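Long-range contacts in DNA repair protein XRCC1 (Homo sapiens, PDB 3LQC), which acts as a scaffold in DNA single-strand break repair, assembling repair protein complexes and binding poly-ADP-ribosylated PARP1 to limit its activity: residues A[6-11]-A[28-33]; A[54-59]-A[111-116]; A[65-70]-A[88-93]; A[97-102]-A[134-139]. One frame throughout, in Å; residues are numbered along the deposited sequence. Where two conformers were deposited one is given.

Interaction 1 of 4, residues A[6-11]-A[28-33]; sequences LRHVVS and DTYRKW. With CO3 (carbonate ion), chain D.
An aromatic cluster of H8, Y30 and W33 joins edge strand 7-12 of the XRCC1 N-terminal domain to helix 28-36; the axes of segments 7-11 and 28-33 run nearly antiparallel, 10.4 Å apart at closest. H8 carries most of the contact. Its CB lies over one face of the W33 six-membered ring, 3.7 Å from the centroid and 2° off the normal, a CH-pi contact. W33 CG, held anti to its backbone N (chi1 176°), meets H8 CD2 at 3.5 Å, above the five-membered part of the indole, with the two ring planes inclined at 37°. At the far end of the indole W33 CH2 meets L6 O at 3.5 Å. H8 ND1 comes within 3.7 Å of Y30 CD2, at the edge of the tyrosine ring; this nitrogen is buried without a polar partner in the model. R7 helps hold a carbonate ion, probably from the crystallisation liquor: R7 NE donates to carbonate O1 at 2.9 Å and R7 NH2 to carbonate O2 at 2.7 Å. E81 salt-bridges R7; S44 and K129 also bind the ion. Strand 42-49 pairs with strand 7-12, and L24 of helix 17-25 packs against H8, V10 and Y30.

Interaction 2 of 4, residues A[54-59]-A[111-116]; sequences QIHSVD and FGPDKL
V58 and F111 face each other as an antiparallel hydrogen-bonded pair, V58 N donating to F111 O at 2.9 Å and F111 N to V58 O at 2.7 Å. This bridge joins edge strand 108-111 to strand 57-63, the middle of the three-stranded antiparallel sheet of the XRCC1 N-terminal domain. On the other side of strand 57-63, strand 143-150 meets it in a classic beta bulge, H56 and S57 both lying opposite H150. Past F111 the chain turns away, with K115 N bonded to G112 O, and brings L116 back against strand 57-63. L116 CD1 comes to 3.5 Å from H56 O; the same methyl meets V58 CG2 at 4.1 Å, the two side chains crossing at about a right angle. V58 also packs on V147 and F149, and both F111 and L116 touch L88 of strand 85-92, so the apolar side of this pairing faces the other sheet. At the more exposed end, the H56 ring approaches the P113 ring obliquely, NE2 3.2 Å from P113 CG. H56 ND1 and S57 OG share a hydrogen bond of 3.1 Å, and S57 CB lies 3.2 Å from F111 O.

Interaction 3 of 4, residues A[65-70]-A[88-93]; sequences SAFVEV and LVTSSF
A beta bulge lies between the hydrogen-bonded pairs V68-S91 and V70-L88: E69 alone on one strand spans V89 and T90 on the other, and the register shifts by one. The strands belong to the beta hairpin 67-73/85-92 at one border of the five-stranded mixed sheet, the axes of strands 67-70 and 89-92 approaching to 4.3 Å. At the bulge, two waters connect the E69 carboxylate to T90. Water 1 donates to E69 OE1 and accepts from T90 N at 2.7 Å; water 2 donates to E69 OE2 and lies 3.0 Å from T90 OG1. The glutamate chain is extended beyond CG, and E69 OE2 also bonds to the backbone of the chain of another protein, which hydrogen-bonds to the T90 backbone as well. An alanine in place of E69 would probably leave both waters without their carboxylate partner and cost the partner chain a hydrogen bond. T90 CG2, anti to its backbone N, touches F67 CB at 3.5 Å. V68 and F93 pack together beside I60, their side chains crossing obliquely, with V68 CG2 3.6 Å from F93 CD2. F93 N donates to A66 O at 2.8 Å, and S65 O lies 3.6 Å from F93 CB.

Interaction 4 of 4, residues A[97-102]-A[134-139]; sequences SESRSG and QPYSKD
S99 meets the 134-139 loop with its whole side chain. Q134 NE2 donates to S99 OG at 2.8 Å with an N-H...O angle of 158°, the hydroxyl oxygen lying 11° out of the amide plane. S99 CB packs against Y136 CB at 3.5 Å, and S99 OG stands at the edge of the tyrosine ring, 3.6 Å from CD2. Beside them S137 CB approaches S99 O at 3.6 Å. In the second shell, the bend of Q134 at chi2 (40°) helps turn its amide back over its own loop, where OE1 accepts from Y136 N at 2.9 Å. Q134 NE2 also bonds to G64 O, and S99 OG to S95 O, just before the helix begins. An alanine at S99 would probably leave Q134 NE2 without its acceptor on the helix and S95 O without the hydroxyl bonded to it. Farther out, the R100 guanidinium pairs through NH2 with an acidic side chain on the chain of another protein, and Y136 OH bonds to that chain's backbone. The loop linking strands 125-133 and 143-150 thus rests on short helix 96-101 at the end of the domain's beta-sheet fold, on the side met by the other protein.

How the interactions relate
All four contacts lie in the XRCC1 N-terminal domain. Interactions 1 and 3 involve the two outermost strands of the five-stranded sheet, 7-12 and 85-92, on opposite sides of the chain's centre, their own centres about 19 Å apart. Interaction 2 belongs to the three-stranded sheet and encloses interaction 3 along the chain; the two sheets meet where F111 CD2 lies 3.5 Å from L88 CD1. Interaction 4, about 14 Å from interaction 3 between centres, touches it through A66, F67, Q134 and Y136. Interaction 1 closes before the others open; the segments of interactions 2 and 4 alternate along the chain. Interactions 3 and 4 both contact the chain of the other protein, consistent with the domain's scaffold role.

Interaction 1 of 4, residues A[6-11]-A[28-33]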
loop_
_atom_site.group_PDB
_atom_site.type_symbol
_atom_site.label_atom_id
_atom_site.label_comp_id
_atom_site.label_asym_id
_atom_site.label_seq_id
_atom_site.Cartn_x
_atom_site.Cartn_y
_atom_site.Cartn_z
ATOM N N LEU A 6 -6.925 -13.497 -22.294
ATOM C CA LEU A 6 -5.924 -12.479 -21.993
ATOM C C LEU A 6 -4.545 -13.099 -21.842
ATOM O O LEU A 6 -3.595 -12.441 -21.430
ATOM C CB LEU A 6 -6.304 -11.728 -20.717
ATOM C CG LEU A 6 -7.601 -10.949 -20.912
ATOM C CD1 LEU A 6 -7.997 -10.192 -19.665
ATOM C CD2 LEU A 6 -7.414 -10.016 -22.110
ATOM N N ARG A 7 -4.441 -14.370 -22.195
ATOM C CA ARG A 7 -3.224 -15.126 -21.968
ATOM C C ARG A 7 -2.632 -15.619 -23.282
ATOM O O ARG A 7 -3.297 -16.299 -24.048
ATOM C CB ARG A 7 -3.549 -16.304 -21.061
ATOM C CG ARG A 7 -2.406 -17.229 -20.787
ATOM C CD ARG A 7 -2.925 -18.455 -20.052
ATOM N NE ARG A 7 -3.828 -18.092 -18.966
ATOM C CZ ARG A 7 -4.928 -18.768 -18.658
ATOM N NH1 ARG A 7 -5.272 -19.840 -19.361
ATOM N NH2 ARG A 7 -5.698 -18.362 -17.658
ATOM N N HIS A 8 -1.380 -15.265 -23.538
ATOM C CA HIS A 8 -0.653 -15.782 -24.686
ATOM C C HIS A 8 0.257 -16.925 -24.254
ATOM O O HIS A 8 1.271 -16.707 -23.590
ATOM C CB HIS A 8 0.174 -14.674 -25.336
ATOM C CG HIS A 8 0.608 -14.984 -26.735
ATOM N ND1 HIS A 8 1.933 -15.060 -27.104
ATOM C CD2 HIS A 8 -0.110 -15.227 -27.858
ATOM C CE1 HIS A 8 2.014 -15.335 -28.394
ATOM N NE2 HIS A 8 0.790 -15.442 -28.875
ATOM N N VAL A 9 -0.122 -18.142 -24.629
ATOM C CA VAL A 9 0.627 -19.339 -24.272
ATOM C C VAL A 9 1.604 -19.716 -25.387
ATOM O O VAL A 9 1.240 -19.733 -26.564
ATOM C CB VAL A 9 -0.337 -20.516 -23.991
ATOM C CG1 VAL A 9 0.409 -21.715 -23.430
ATOM C CG2 VAL A 9 -1.428 -20.075 -23.019
ATOM N N VAL A 10 2.850 -19.997 -25.026
ATOM C CA VAL A 10 3.799 -20.504 -26.007
ATOM C C VAL A 10 4.660 -21.631 -25.464
ATOM O O VAL A 10 4.914 -21.716 -24.257
ATOM C CB VAL A 10 4.737 -19.407 -26.567
ATOM C CG1 VAL A 10 3.935 -18.213 -27.052
ATOM C CG2 VAL A 10 5.774 -19.003 -25.535
ATOM N N SER A 11 5.109 -22.481 -26.382
ATOM C CA SER A 11 6.051 -23.554 -26.090
ATOM C C SER A 11 7.481 -23.073 -26.278
ATOM O O SER A 11 7.804 -22.451 -27.283
ATOM C CB SER A 11 5.791 -24.746 -27.012
ATOM O OG SER A 11 4.420 -25.106 -26.969
ATOM N N ASP A 28 6.511 -11.524 -34.159
ATOM C CA ASP A 28 5.429 -10.877 -34.884
ATOM C C ASP A 28 4.070 -11.408 -34.450
ATOM O O ASP A 28 3.114 -10.653 -34.318
ATOM C CB ASP A 28 5.610 -11.078 -36.388
ATOM C CG ASP A 28 5.431 -9.793 -37.167
ATOM O OD1 ASP A 28 6.126 -8.802 -36.846
ATOM O OD2 ASP A 28 4.602 -9.776 -38.101
ATOM N N THR A 29 3.986 -12.712 -34.241
ATOM C CA THR A 29 2.744 -13.336 -33.815
ATOM C C THR A 29 2.283 -12.750 -32.478
ATOM O O THR A 29 1.093 -12.493 -32.280
ATOM C CB THR A 29 2.922 -14.855 -33.676
ATOM O OG1 THR A 29 3.736 -15.143 -32.532
ATOM C CG2 THR A 29 3.602 -15.417 -34.911
ATOM N N TYR A 30 3.229 -12.524 -31.569
ATOM C CA TYR A 30 2.906 -11.951 -30.268
ATOM C C TYR A 30 2.444 -10.507 -30.416
ATOM O O TYR A 30 1.442 -10.096 -29.822
ATOM C CB TYR A 30 4.104 -12.018 -29.316
ATOM C CG TYR A 30 3.920 -11.142 -28.104
ATOM C CD1 TYR A 30 4.603 -9.944 -27.981
ATOM C CD2 TYR A 30 3.031 -11.497 -27.099
ATOM C CE1 TYR A 30 4.421 -9.128 -26.883
ATOM C CE2 TYR A 30 2.836 -10.689 -25.994
ATOM C CZ TYR A 30 3.536 -9.507 -25.888
ATOM O OH TYR A 30 3.347 -8.695 -24.789
ATOM N N ARG A 31 3.183 -9.743 -31.209
ATOM C CA ARG A 31 2.861 -8.345 -31.424
ATOM C C ARG A 31 1.474 -8.198 -32.040
ATOM O O ARG A 31 0.729 -7.289 -31.691
ATOM C CB ARG A 31 3.936 -7.669 -32.278
ATOM C CG ARG A 31 5.286 -7.551 -31.567
ATOM C CD ARG A 31 6.373 -7.027 -32.502
ATOM N N LYS A 32 1.115 -9.111 -32.931
ATOM C CA LYS A 32 -0.211 -9.086 -33.535
ATOM C C LYS A 32 -1.270 -9.490 -32.519
ATOM O O LYS A 32 -2.357 -8.924 -32.489
ATOM C CB LYS A 32 -0.278 -10.022 -34.736
ATOM C CG LYS A 32 0.688 -9.662 -35.849
ATOM C CD LYS A 32 0.801 -10.798 -36.856
ATOM C CE LYS A 32 1.810 -10.483 -37.949
ATOM N NZ LYS A 32 2.146 -11.690 -38.763
ATOM N N TRP A 33 -0.954 -10.486 -31.698
ATOM C CA TRP A 33 -1.862 -10.899 -30.637
ATOM C C TRP A 33 -2.071 -9.757 -29.661
ATOM O O TRP A 33 -3.192 -9.480 -29.245
ATOM C CB TRP A 33 -1.311 -12.107 -29.883
ATOM C CG TRP A 33 -2.162 -12.508 -28.724
ATOM C CD1 TRP A 33 -3.243 -13.336 -28.752
ATOM C CD2 TRP A 33 -2.007 -12.092 -27.355
ATOM N NE1 TRP A 33 -3.770 -13.469 -27.485
ATOM C CE2 TRP A 33 -3.031 -12.716 -26.614
ATOM C CE3 TRP A 33 -1.100 -11.258 -26.693
ATOM C CZ2 TRP A 33 -3.176 -12.527 -25.232
ATOM C CZ3 TRP A 33 -1.247 -11.074 -25.323
ATOM C CH2 TRP A 33 -2.279 -11.706 -24.609
HETATM C C CO3 D . -4.190 -15.584 -16.430
HETATM O O1 CO3 D . -3.273 -15.694 -17.346
HETATM O O2 CO3 D . -4.634 -16.655 -15.838
#

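Interaction 2 of 4, residues A[54-59]-A[111-116]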
loop_
_atom_site.group_PDB
_atom_site.type_symbol
_atom_site.label_atom_id
_atom_site.label_comp_id
_atom_site.label_asym_id
_atom_site.label_seq_id
_atom_site.Cartn_x
_atom_site.Cartn_y
_atom_site.Cartn_z
ATOM N N GLN A 54 14.676 -24.331 -12.113
ATOM C CA GLN A 54 14.613 -23.625 -10.840
ATOM C C GLN A 54 15.029 -22.181 -11.069
ATOM O O GLN A 54 16.082 -21.914 -11.656
ATOM C CB GLN A 54 15.534 -24.281 -9.811
ATOM C CG GLN A 54 15.461 -23.663 -8.423
ATOM C CD GLN A 54 16.358 -24.371 -7.415
ATOM O OE1 GLN A 54 17.528 -24.639 -7.685
ATOM N NE2 GLN A 54 15.810 -24.669 -6.246
ATOM N N ILE A 55 14.200 -21.248 -10.620
ATOM C CA ILE A 55 14.454 -19.845 -10.897
ATOM C C ILE A 55 15.074 -19.133 -9.704
ATOM O O ILE A 55 14.420 -18.900 -8.689
ATOM C CB ILE A 55 13.186 -19.135 -11.377
ATOM C CG1 ILE A 55 12.758 -19.732 -12.718
ATOM C CG2 ILE A 55 13.435 -17.647 -11.510
ATOM C CD1 ILE A 55 11.430 -19.250 -13.212
ATOM N N HIS A 56 16.353 -18.802 -9.847
ATOM C CA HIS A 56 17.132 -18.162 -8.797
ATOM C C HIS A 56 16.636 -16.742 -8.538
ATOM O O HIS A 56 16.309 -16.372 -7.404
ATOM C CB HIS A 56 18.614 -18.152 -9.201
ATOM C CG HIS A 56 19.492 -17.374 -8.273
ATOM N ND1 HIS A 56 19.950 -16.108 -8.569
ATOM C CD2 HIS A 56 19.998 -17.684 -7.055
ATOM C CE1 HIS A 56 20.699 -15.669 -7.572
ATOM N NE2 HIS A 56 20.746 -16.606 -6.641
ATOM N N SER A 57 16.581 -15.959 -9.609
ATOM C CA SER A 57 16.191 -14.563 -9.536
ATOM C C SER A 57 15.572 -14.135 -10.865
ATOM O O SER A 57 15.667 -14.856 -11.858
ATOM C CB SER A 57 17.408 -13.697 -9.215
ATOM O OG SER A 57 18.431 -13.887 -10.178
ATOM N N VAL A 58 14.950 -12.956 -10.879
ATOM C CA VAL A 58 14.211 -12.485 -12.044
ATOM C C VAL A 58 14.458 -11.006 -12.322
ATOM O O VAL A 58 14.298 -10.173 -11.436
ATOM C CB VAL A 58 12.695 -12.687 -11.850
ATOM C CG1 VAL A 58 11.940 -12.254 -13.099
ATOM C CG2 VAL A 58 12.387 -14.136 -11.515
ATOM N N ASP A 59 14.850 -10.686 -13.553
ATOM C CA ASP A 59 15.013 -9.296 -13.973
ATOM C C ASP A 59 13.898 -8.944 -14.951
ATOM O O ASP A 59 13.633 -9.686 -15.895
ATOM C CB ASP A 59 16.368 -9.071 -14.652
ATOM C CG ASP A 59 17.544 -9.471 -13.775
ATOM O OD1 ASP A 59 17.396 -9.502 -12.527
ATOM O OD2 ASP A 59 18.625 -9.747 -14.342
ATOM N N PHE A 111 15.057 -8.734 -9.244
ATOM C CA PHE A 111 14.525 -9.378 -8.047
ATOM C C PHE A 111 15.338 -10.618 -7.697
ATOM O O PHE A 111 15.114 -11.692 -8.249
ATOM C CB PHE A 111 13.047 -9.738 -8.241
ATOM C CG PHE A 111 12.189 -8.571 -8.667
ATOM C CD1 PHE A 111 12.134 -8.181 -9.994
ATOM C CD2 PHE A 111 11.443 -7.859 -7.735
ATOM C CE1 PHE A 111 11.352 -7.104 -10.391
ATOM C CE2 PHE A 111 10.661 -6.781 -8.125
ATOM C CZ PHE A 111 10.613 -6.405 -9.460
ATOM N N GLY A 112 16.292 -10.461 -6.786
ATOM C CA GLY A 112 17.137 -11.563 -6.371
ATOM C C GLY A 112 16.395 -12.530 -5.478
ATOM O O GLY A 112 15.221 -12.329 -5.181
ATOM N N PRO A 113 17.080 -13.589 -5.029
ATOM C CA PRO A 113 16.421 -14.632 -4.236
ATOM C C PRO A 113 15.630 -13.994 -3.114
ATOM O O PRO A 113 14.582 -14.477 -2.686
ATOM C CB PRO A 113 17.598 -15.419 -3.646
ATOM C CG PRO A 113 18.722 -15.188 -4.584
ATOM C CD PRO A 113 18.532 -13.808 -5.151
ATOM N N ASP A 114 16.160 -12.879 -2.648
ATOM C CA ASP A 114 15.635 -12.194 -1.489
ATOM C C ASP A 114 14.217 -11.690 -1.718
ATOM O O ASP A 114 13.400 -11.656 -0.797
ATOM C CB ASP A 114 16.546 -11.019 -1.157
ATOM C CG ASP A 114 16.096 -10.277 0.064
ATOM O OD1 ASP A 114 15.630 -10.943 1.017
ATOM O OD2 ASP A 114 16.206 -9.032 0.069
ATOM N N LYS A 115 13.933 -11.301 -2.956
ATOM C CA LYS A 115 12.683 -10.616 -3.266
ATOM C C LYS A 115 11.638 -11.530 -3.899
ATOM O O LYS A 115 10.534 -11.090 -4.212
ATOM C CB LYS A 115 12.952 -9.390 -4.146
ATOM C CG LYS A 115 14.027 -8.470 -3.573
ATOM C CD LYS A 115 13.653 -7.004 -3.720
ATOM C CE LYS A 115 13.623 -6.568 -5.178
ATOM N NZ LYS A 115 12.824 -5.312 -5.360
ATOM N N LEU A 116 11.990 -12.801 -4.075
ATOM C CA LEU A 116 11.059 -13.800 -4.580
ATOM C C LEU A 116 10.440 -14.552 -3.416
ATOM O O LEU A 116 10.967 -14.520 -2.310
ATOM C CB LEU A 116 11.774 -14.782 -5.504
ATOM C CG LEU A 116 12.396 -14.174 -6.757
ATOM C CD1 LEU A 116 13.038 -15.250 -7.611
ATOM C CD2 LEU A 116 11.338 -13.430 -7.536
#

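Interaction 3 of 4, residues A[65-70]-A[88-93]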
loop_
_atom_site.group_PDB
_atom_site.type_symbol
_atom_site.label_atom_id
_atom_site.label_comp_id
_atom_site.label_asym_id
_atom_site.label_seq_id
_atom_site.Cartn_x
_atom_site.Cartn_y
_atom_site.Cartn_z
ATOM N N SER A 65 3.661 -1.229 -18.374
ATOM C CA SER A 65 2.799 -1.902 -17.408
ATOM C C SER A 65 2.820 -1.145 -16.087
ATOM O O SER A 65 3.846 -0.582 -15.713
ATOM C CB SER A 65 3.278 -3.334 -17.156
ATOM O OG SER A 65 3.115 -4.147 -18.295
ATOM N N ALA A 66 1.698 -1.145 -15.372
ATOM C CA ALA A 66 1.664 -0.578 -14.031
ATOM C C ALA A 66 2.168 -1.595 -13.017
ATOM O O ALA A 66 2.916 -1.250 -12.101
ATOM C CB ALA A 66 0.263 -0.122 -13.673
ATOM N N PHE A 67 1.748 -2.847 -13.184
ATOM C CA PHE A 67 2.147 -3.923 -12.279
ATOM C C PHE A 67 2.601 -5.124 -13.076
ATOM O O PHE A 67 2.122 -5.351 -14.176
ATOM C CB PHE A 67 0.988 -4.352 -11.377
ATOM C CG PHE A 67 0.188 -3.217 -10.830
ATOM C CD1 PHE A 67 0.788 -2.238 -10.060
ATOM C CD2 PHE A 67 -1.178 -3.132 -11.082
ATOM C CE1 PHE A 67 0.053 -1.190 -9.555
ATOM C CE2 PHE A 67 -1.930 -2.074 -10.580
ATOM C CZ PHE A 67 -1.313 -1.105 -9.813
ATOM N N VAL A 68 3.527 -5.894 -12.517
ATOM C CA VAL A 68 3.932 -7.158 -13.118
ATOM C C VAL A 68 3.994 -8.226 -12.039
ATOM O O VAL A 68 4.452 -7.966 -10.926
ATOM C CB VAL A 68 5.298 -7.066 -13.811
ATOM C CG1 VAL A 68 5.607 -8.367 -14.516
ATOM C CG2 VAL A 68 5.326 -5.919 -14.797
ATOM N N GLU A 69 3.516 -9.423 -12.366
ATOM C CA GLU A 69 3.542 -10.543 -11.436
ATOM C C GLU A 69 4.077 -11.778 -12.153
ATOM O O GLU A 69 3.797 -11.981 -13.332
ATOM C CB GLU A 69 2.131 -10.817 -10.916
ATOM C CG GLU A 69 2.009 -11.957 -9.920
ATOM C CD GLU A 69 0.566 -12.346 -9.692
ATOM O OE1 GLU A 69 0.254 -12.915 -8.623
ATOM O OE2 GLU A 69 -0.262 -12.059 -10.581
ATOM N N VAL A 70 4.851 -12.599 -11.451
ATOM C CA VAL A 70 5.327 -13.840 -12.043
ATOM C C VAL A 70 4.862 -15.017 -11.217
ATOM O O VAL A 70 5.133 -15.090 -10.023
ATOM C CB VAL A 70 6.866 -13.874 -12.207
ATOM C CG1 VAL A 70 7.311 -15.218 -12.789
ATOM C CG2 VAL A 70 7.326 -12.742 -13.108
ATOM N N LEU A 88 7.120 -14.229 -8.188
ATOM C CA LEU A 88 7.318 -12.819 -7.880
ATOM C C LEU A 88 5.970 -12.158 -7.685
ATOM O O LEU A 88 5.159 -12.076 -8.607
ATOM C CB LEU A 88 8.099 -12.088 -8.977
ATOM C CG LEU A 88 8.152 -10.566 -8.771
ATOM C CD1 LEU A 88 8.882 -10.226 -7.492
ATOM C CD2 LEU A 88 8.790 -9.866 -9.940
ATOM N N VAL A 89 5.741 -11.686 -6.472
ATOM C CA VAL A 89 4.492 -11.049 -6.119
ATOM C C VAL A 89 4.235 -9.818 -7.004
ATOM O O VAL A 89 5.171 -9.199 -7.508
ATOM C CB VAL A 89 4.515 -10.684 -4.628
ATOM C CG1 VAL A 89 4.957 -9.234 -4.423
ATOM C CG2 VAL A 89 3.168 -10.958 -4.010
ATOM N N THR A 90 2.966 -9.484 -7.216
ATOM C CA THR A 90 2.610 -8.340 -8.060
ATOM C C THR A 90 3.369 -7.069 -7.658
ATOM O O THR A 90 3.236 -6.567 -6.544
ATOM C CB THR A 90 1.104 -8.056 -8.032
ATOM O OG1 THR A 90 0.381 -9.254 -8.343
ATOM C CG2 THR A 90 0.754 -6.975 -9.056
ATOM N N SER A 91 4.162 -6.548 -8.582
ATOM C CA SER A 91 5.100 -5.484 -8.267
ATOM C C SER A 91 4.896 -4.242 -9.134
ATOM O O SER A 91 4.538 -4.339 -10.308
ATOM C CB SER A 91 6.531 -6.001 -8.398
ATOM O OG SER A 91 6.720 -7.112 -7.544
ATOM N N SER A 92 5.142 -3.080 -8.534
ATOM C CA SER A 92 4.880 -1.785 -9.160
ATOM C C SER A 92 5.964 -1.373 -10.154
ATOM O O SER A 92 7.157 -1.531 -9.901
ATOM C CB SER A 92 4.728 -0.716 -8.074
ATOM O OG SER A 92 4.727 0.579 -8.622
ATOM N N PHE A 93 5.539 -0.847 -11.293
ATOM C CA PHE A 93 6.469 -0.349 -12.294
ATOM C C PHE A 93 6.086 1.053 -12.738
ATOM O O PHE A 93 6.934 1.814 -13.198
ATOM C CB PHE A 93 6.546 -1.297 -13.489
ATOM C CG PHE A 93 7.405 -2.491 -13.235
ATOM C CD1 PHE A 93 8.724 -2.508 -13.651
ATOM C CD2 PHE A 93 6.910 -3.577 -12.537
ATOM C CE1 PHE A 93 9.531 -3.602 -13.396
ATOM C CE2 PHE A 93 7.714 -4.669 -12.277
ATOM C CZ PHE A 93 9.023 -4.682 -12.710
HETATM O O HOH W 1 0.974 -11.094 -6.323
HETATM O O HOH W 2 -0.845 -9.363 -11.039
#

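Interaction 4 of 4, residues A[97-102]-A[134-139]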
loop_
_atom_site.group_PDB
_atom_site.type_symbol
_atom_site.label_atom_id
_atom_site.label_comp_id
_atom_site.label_asym_id
_atom_site.label_seq_id
_atom_site.Cartn_x
_atom_site.Cartn_y
_atom_site.Cartn_z
ATOM N N SER A 97 -0.559 8.026 -12.077
ATOM C CA SER A 97 -0.182 9.283 -12.731
ATOM C C SER A 97 0.719 9.001 -13.916
ATOM O O SER A 97 0.456 9.441 -15.039
ATOM C CB SER A 97 0.601 10.215 -11.789
ATOM O OG SER A 97 0.121 10.184 -10.469
ATOM N N GLU A 98 1.804 8.286 -13.642
ATOM C CA GLU A 98 2.787 7.965 -14.663
ATOM C C GLU A 98 2.135 7.193 -15.792
ATOM O O GLU A 98 2.408 7.454 -16.960
ATOM C CB GLU A 98 3.924 7.150 -14.065
ATOM C CG GLU A 98 4.882 7.967 -13.242
ATOM C CD GLU A 98 5.730 7.111 -12.334
ATOM O OE1 GLU A 98 5.217 6.079 -11.847
ATOM O OE2 GLU A 98 6.902 7.473 -12.103
ATOM N N SER A 99 1.271 6.250 -15.425
ATOM C CA SER A 99 0.549 5.446 -16.397
ATOM C C SER A 99 -0.192 6.351 -17.353
ATOM O O SER A 99 -0.119 6.166 -18.561
ATOM C CB SER A 99 -0.435 4.512 -15.701
ATOM O OG SER A 99 0.253 3.535 -14.938
ATOM N N ARG A 100 -0.881 7.350 -16.801
ATOM C CA ARG A 100 -1.660 8.292 -17.602
ATOM C C ARG A 100 -0.789 9.254 -18.412
ATOM O O ARG A 100 -1.147 9.628 -19.527
ATOM C CB ARG A 100 -2.645 9.076 -16.726
ATOM C CG ARG A 100 -3.889 8.280 -16.323
ATOM C CD ARG A 100 -4.907 9.139 -15.603
ATOM N NE ARG A 100 -4.320 9.803 -14.447
ATOM C CZ ARG A 100 -4.372 9.326 -13.204
ATOM N NH1 ARG A 100 -4.994 8.185 -12.950
ATOM N NH2 ARG A 100 -3.813 10.001 -12.210
ATOM N N SER A 101 0.352 9.651 -17.859
ATOM C CA SER A 101 1.205 10.638 -18.523
ATOM C C SER A 101 2.249 10.008 -19.444
ATOM O O SER A 101 2.950 10.715 -20.165
ATOM C CB SER A 101 1.903 11.526 -17.495
ATOM O OG SER A 101 2.903 10.806 -16.788
ATOM N N GLY A 102 2.348 8.682 -19.408
ATOM C CA GLY A 102 3.336 7.954 -20.185
ATOM C C GLY A 102 4.756 8.128 -19.679
ATOM O O GLY A 102 5.711 7.812 -20.384
ATOM N N GLN A 134 -2.281 -2.980 -16.362
ATOM C CA GLN A 134 -2.220 -1.556 -16.664
ATOM C C GLN A 134 -3.627 -0.999 -16.828
ATOM O O GLN A 134 -4.067 -0.733 -17.945
ATOM C CB GLN A 134 -1.382 -1.307 -17.921
ATOM C CG GLN A 134 -1.225 0.168 -18.302
ATOM C CD GLN A 134 -1.008 1.071 -17.101
ATOM O OE1 GLN A 134 -1.955 1.430 -16.403
ATOM N NE2 GLN A 134 0.240 1.451 -16.862
ATOM N N PRO A 135 -4.331 -0.820 -15.697
ATOM C CA PRO A 135 -5.728 -0.386 -15.621
ATOM C C PRO A 135 -5.879 1.083 -15.955
ATOM O O PRO A 135 -7.000 1.530 -16.178
ATOM C CB PRO A 135 -6.089 -0.575 -14.141
ATOM C CG PRO A 135 -4.913 -1.168 -13.489
ATOM C CD PRO A 135 -3.731 -0.950 -14.363
ATOM N N TYR A 136 -4.768 1.817 -15.969
ATOM C CA TYR A 136 -4.805 3.274 -16.075
ATOM C C TYR A 136 -4.540 3.751 -17.493
ATOM O O TYR A 136 -4.780 4.907 -17.821
ATOM C CB TYR A 136 -3.796 3.898 -15.100
ATOM C CG TYR A 136 -3.869 3.265 -13.738
ATOM C CD1 TYR A 136 -5.037 3.336 -12.989
ATOM C CD2 TYR A 136 -2.790 2.569 -13.208
ATOM C CE1 TYR A 136 -5.124 2.748 -11.744
ATOM C CE2 TYR A 136 -2.873 1.967 -11.960
ATOM C CZ TYR A 136 -4.044 2.062 -11.236
ATOM O OH TYR A 136 -4.155 1.470 -10.002
ATOM N N SER A 137 -4.044 2.844 -18.327
ATOM C CA SER A 137 -3.714 3.153 -19.706
ATOM C C SER A 137 -4.083 1.958 -20.581
ATOM O O SER A 137 -3.248 1.422 -21.302
ATOM C CB SER A 137 -2.221 3.474 -19.821
ATOM O OG SER A 137 -1.925 4.111 -21.053
ATOM N N LYS A 138 -5.344 1.544 -20.494
ATOM C CA LYS A 138 -5.857 0.371 -21.201
ATOM C C LYS A 138 -5.459 0.305 -22.674
ATOM O O LYS A 138 -5.236 -0.775 -23.219
ATOM C CB LYS A 138 -7.385 0.361 -21.153
ATOM C CG LYS A 138 -7.993 0.128 -19.812
ATOM C CD LYS A 138 -9.506 0.231 -19.911
ATOM N N ASP A 139 -5.408 1.462 -23.322
ATOM C CA ASP A 139 -5.286 1.493 -24.777
ATOM C C ASP A 139 -3.856 1.369 -25.296
ATOM O O ASP A 139 -3.643 1.139 -26.487
ATOM C CB ASP A 139 -5.969 2.738 -25.350
ATOM C CG ASP A 139 -7.486 2.632 -25.323
ATOM O OD1 ASP A 139 -8.000 1.504 -25.141
ATOM O OD2 ASP A 139 -8.161 3.676 -25.485
#